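Local coordinates for glutamyl-tRNA(Gln) amidotransferase subunit B, mitochondrial (Saccharomyces cerevisiae, PDB 4N0H), which forms the GatB/GatE-type catalytic-domain subunit of a mitochondrial amidotransferase assembly, where it packs against subunit F, at residues 41-45 against 46-50. Residues are numbered along the deposited sequence; the frame is centred on the assembly and turned at random.
Sequences LVDAP and NHHTS
Asp43 and His48 face each other across a tight bend, their side chains crossing at nearly a right angle. The carboxylate meets the imidazole at its NE2–CD2 edge, with Asp43 OD2 3.2 Å from His48 NE2 and 3.3 Å from His48 CD2, and the two flat groups are turned 66° apart. Each group has partners beyond the pair: His48 ND1 is hydrogen-bonded to Ser132 of the subunit F chain, while Ser37 holds Asp43 OD2 and Thr39 holds OD1, fixing the carboxylate's rotation. His47 turns the edge of its ring toward one face of the His48 imidazole, its CD2 3.6 Å above that plane but displaced toward the rim. Its CG, anti to the backbone N (chi1 175°), places the ring there; His47 CB rests 3.3 Å from Ala44 O. At the bend, Asn46 takes positive phi (54°); its OD1 accepts from Leu162 N, and its ND2 donates to Val160 O of this chain and Ala147 O of subunit F. Asn163 also grips the turn, through Ala44 O and the amides of His47 and His48. This irregular segment belongs to the long loop between strand 14-23 and helix 65-78, wedged between the end of strand 157-161 and subunit F.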
ATOM      1  N   LEU B  41     -17.646  25.170  11.353  1.00 37.97           N
ATOM      2  CA  LEU B  41     -18.371  26.184  10.589  1.00 37.89           C
ATOM      3  C   LEU B  41     -17.662  27.540  10.547  1.00 37.51           C
ATOM      4  O   LEU B  41     -17.805  28.289   9.578  1.00 36.54           O
ATOM      5  CB  LEU B  41     -19.796  26.345  11.125  1.00 41.53           C
ATOM      6  CG  LEU B  41     -20.749  25.183  10.853  1.00 44.21           C
ATOM      7  CD1 LEU B  41     -22.028  25.329  11.663  1.00 46.29           C
ATOM      8  CD2 LEU B  41     -21.060  25.113   9.369  1.00 46.48           C
ATOM      9  N   VAL B  42     -16.901  27.854  11.590  1.00 34.38           N
ATOM     10  CA  VAL B  42     -16.192  29.131  11.641  1.00 32.92           C
ATOM     11  C   VAL B  42     -14.739  29.008  11.186  1.00 31.01           C
ATOM     12  O   VAL B  42     -14.136  29.994  10.763  1.00 32.54           O
ATOM     13  CB  VAL B  42     -16.254  29.785  13.047  1.00 43.04           C
ATOM     14  CG1 VAL B  42     -17.696  30.061  13.443  1.00 47.12           C
ATOM     15  CG2 VAL B  42     -15.570  28.912  14.084  1.00 45.84           C
ATOM     16  N   ASP B  43     -14.188  27.799  11.263  1.00 32.06           N
ATOM     17  CA  ASP B  43     -12.795  27.555  10.886  1.00 32.98           C
ATOM     18  C   ASP B  43     -12.478  27.960   9.453  1.00 32.49           C
ATOM     19  O   ASP B  43     -13.300  27.785   8.554  1.00 35.34           O
ATOM     20  CB  ASP B  43     -12.451  26.072  11.029  1.00 35.11           C
ATOM     21  CG  ASP B  43     -12.398  25.614  12.469  1.00 40.35           C
ATOM     22  OD1 ASP B  43     -12.355  26.466  13.381  1.00 40.97           O
ATOM     23  OD2 ASP B  43     -12.390  24.384  12.681  1.00 38.40           O
ATOM     24  N   ALA B  44     -11.273  28.480   9.241  1.00 31.58           N
ATOM     25  CA  ALA B  44     -10.779  28.714   7.892  1.00 33.94           C
ATOM     26  C   ALA B  44     -10.600  27.356   7.225  1.00 33.80           C
ATOM     27  O   ALA B  44     -10.155  26.406   7.866  1.00 31.82           O
ATOM     28  CB  ALA B  44      -9.459  29.475   7.921  1.00 33.24           C
ATOM     29  N   PRO B  45     -10.959  27.254   5.937  1.00 30.61           N
ATOM     30  CA  PRO B  45     -10.900  25.962   5.241  1.00 28.39           C
ATOM     31  C   PRO B  45      -9.467  25.459   5.112  1.00 30.16           C
ATOM     32  O   PRO B  45      -8.549  26.271   4.977  1.00 31.28           O
ATOM     33  CB  PRO B  45     -11.463  26.283   3.850  1.00 28.33           C
ATOM     34  CG  PRO B  45     -12.150  27.611   3.990  1.00 34.76           C
ATOM     35  CD  PRO B  45     -11.422  28.342   5.061  1.00 31.27           C
ATOM     36  N   ASN B  46      -9.291  24.140   5.159  1.00 28.18           N
ATOM     37  CA  ASN B  46      -7.997  23.510   4.930  1.00 25.53           C
ATOM     38  C   ASN B  46      -6.902  24.063   5.826  1.00 30.06           C
ATOM     39  O   ASN B  46      -5.820  24.436   5.367  1.00 36.38           O
ATOM     40  CB  ASN B  46      -7.625  23.607   3.454  1.00 24.95           C
ATOM     41  CG  ASN B  46      -8.644  22.917   2.562  1.00 29.81           C
ATOM     42  OD1 ASN B  46      -8.939  21.740   2.752  1.00 27.15           O
ATOM     43  ND2 ASN B  46      -9.222  23.659   1.618  1.00 23.36           N
ATOM     44  N   HIS B  47      -7.217  24.116   7.112  1.00 29.82           N
ATOM     45  CA  HIS B  47      -6.342  24.681   8.126  1.00 31.97           C
ATOM     46  C   HIS B  47      -5.944  23.566   9.093  1.00 30.77           C
ATOM     47  O   HIS B  47      -4.788  23.459   9.508  1.00 32.88           O
ATOM     48  CB  HIS B  47      -7.091  25.800   8.846  1.00 31.49           C
ATOM     49  CG  HIS B  47      -6.357  26.393  10.008  1.00 43.83           C
ATOM     50  ND1 HIS B  47      -5.273  27.232   9.857  1.00 46.26           N
ATOM     51  CD2 HIS B  47      -6.574  26.295  11.341  1.00 45.25           C
ATOM     52  CE1 HIS B  47      -4.847  27.614  11.048  1.00 46.03           C
ATOM     53  NE2 HIS B  47      -5.617  27.057  11.966  1.00 44.85           N
ATOM     54  N   HIS B  48      -6.912  22.721   9.425  1.00 29.34           N
ATOM     55  CA  HIS B  48      -6.669  21.558  10.271  1.00 24.96           C
ATOM     56  C   HIS B  48      -6.361  20.332   9.416  1.00 27.90           C
ATOM     57  O   HIS B  48      -7.059  19.314   9.500  1.00 27.24           O
ATOM     58  CB  HIS B  48      -7.892  21.279  11.150  1.00 26.92           C
ATOM     59  CG  HIS B  48      -8.276  22.422  12.035  1.00 30.92           C
ATOM     60  ND1 HIS B  48      -7.434  22.926  13.004  1.00 32.48           N
ATOM     61  CD2 HIS B  48      -9.412  23.157  12.103  1.00 32.67           C
ATOM     62  CE1 HIS B  48      -8.037  23.921  13.633  1.00 34.47           C
ATOM     63  NE2 HIS B  48      -9.238  24.081  13.104  1.00 34.73           N
ATOM     64  N   THR B  49      -5.311  20.426   8.604  1.00 27.43           N
ATOM     65  CA  THR B  49      -4.987  19.372   7.650  1.00 29.88           C
ATOM     66  C   THR B  49      -3.495  19.049   7.588  1.00 30.83           C
ATOM     67  O   THR B  49      -2.674  19.894   7.226  1.00 31.30           O
ATOM     68  CB  THR B  49      -5.452  19.755   6.229  1.00 28.72           C
ATOM     69  OG1 THR B  49      -4.923  21.039   5.891  1.00 32.78           O
ATOM     70  CG2 THR B  49      -6.971  19.804   6.142  1.00 26.85           C
ATOM     71  N   SER B  50      -3.155  17.811   7.923  1.00 30.28           N
ATOM     72  CA  SER B  50      -1.781  17.330   7.827  1.00 25.24           C
ATOM     73  C   SER B  50      -1.411  16.997   6.387  1.00 24.67           C
ATOM     74  O   SER B  50      -2.254  17.059   5.489  1.00 25.80           O
ATOM     75  CB  SER B  50      -1.626  16.075   8.682  1.00 23.93           C
ATOM     76  OG  SER B  50      -2.571  15.097   8.265  1.00 26.83           O
TER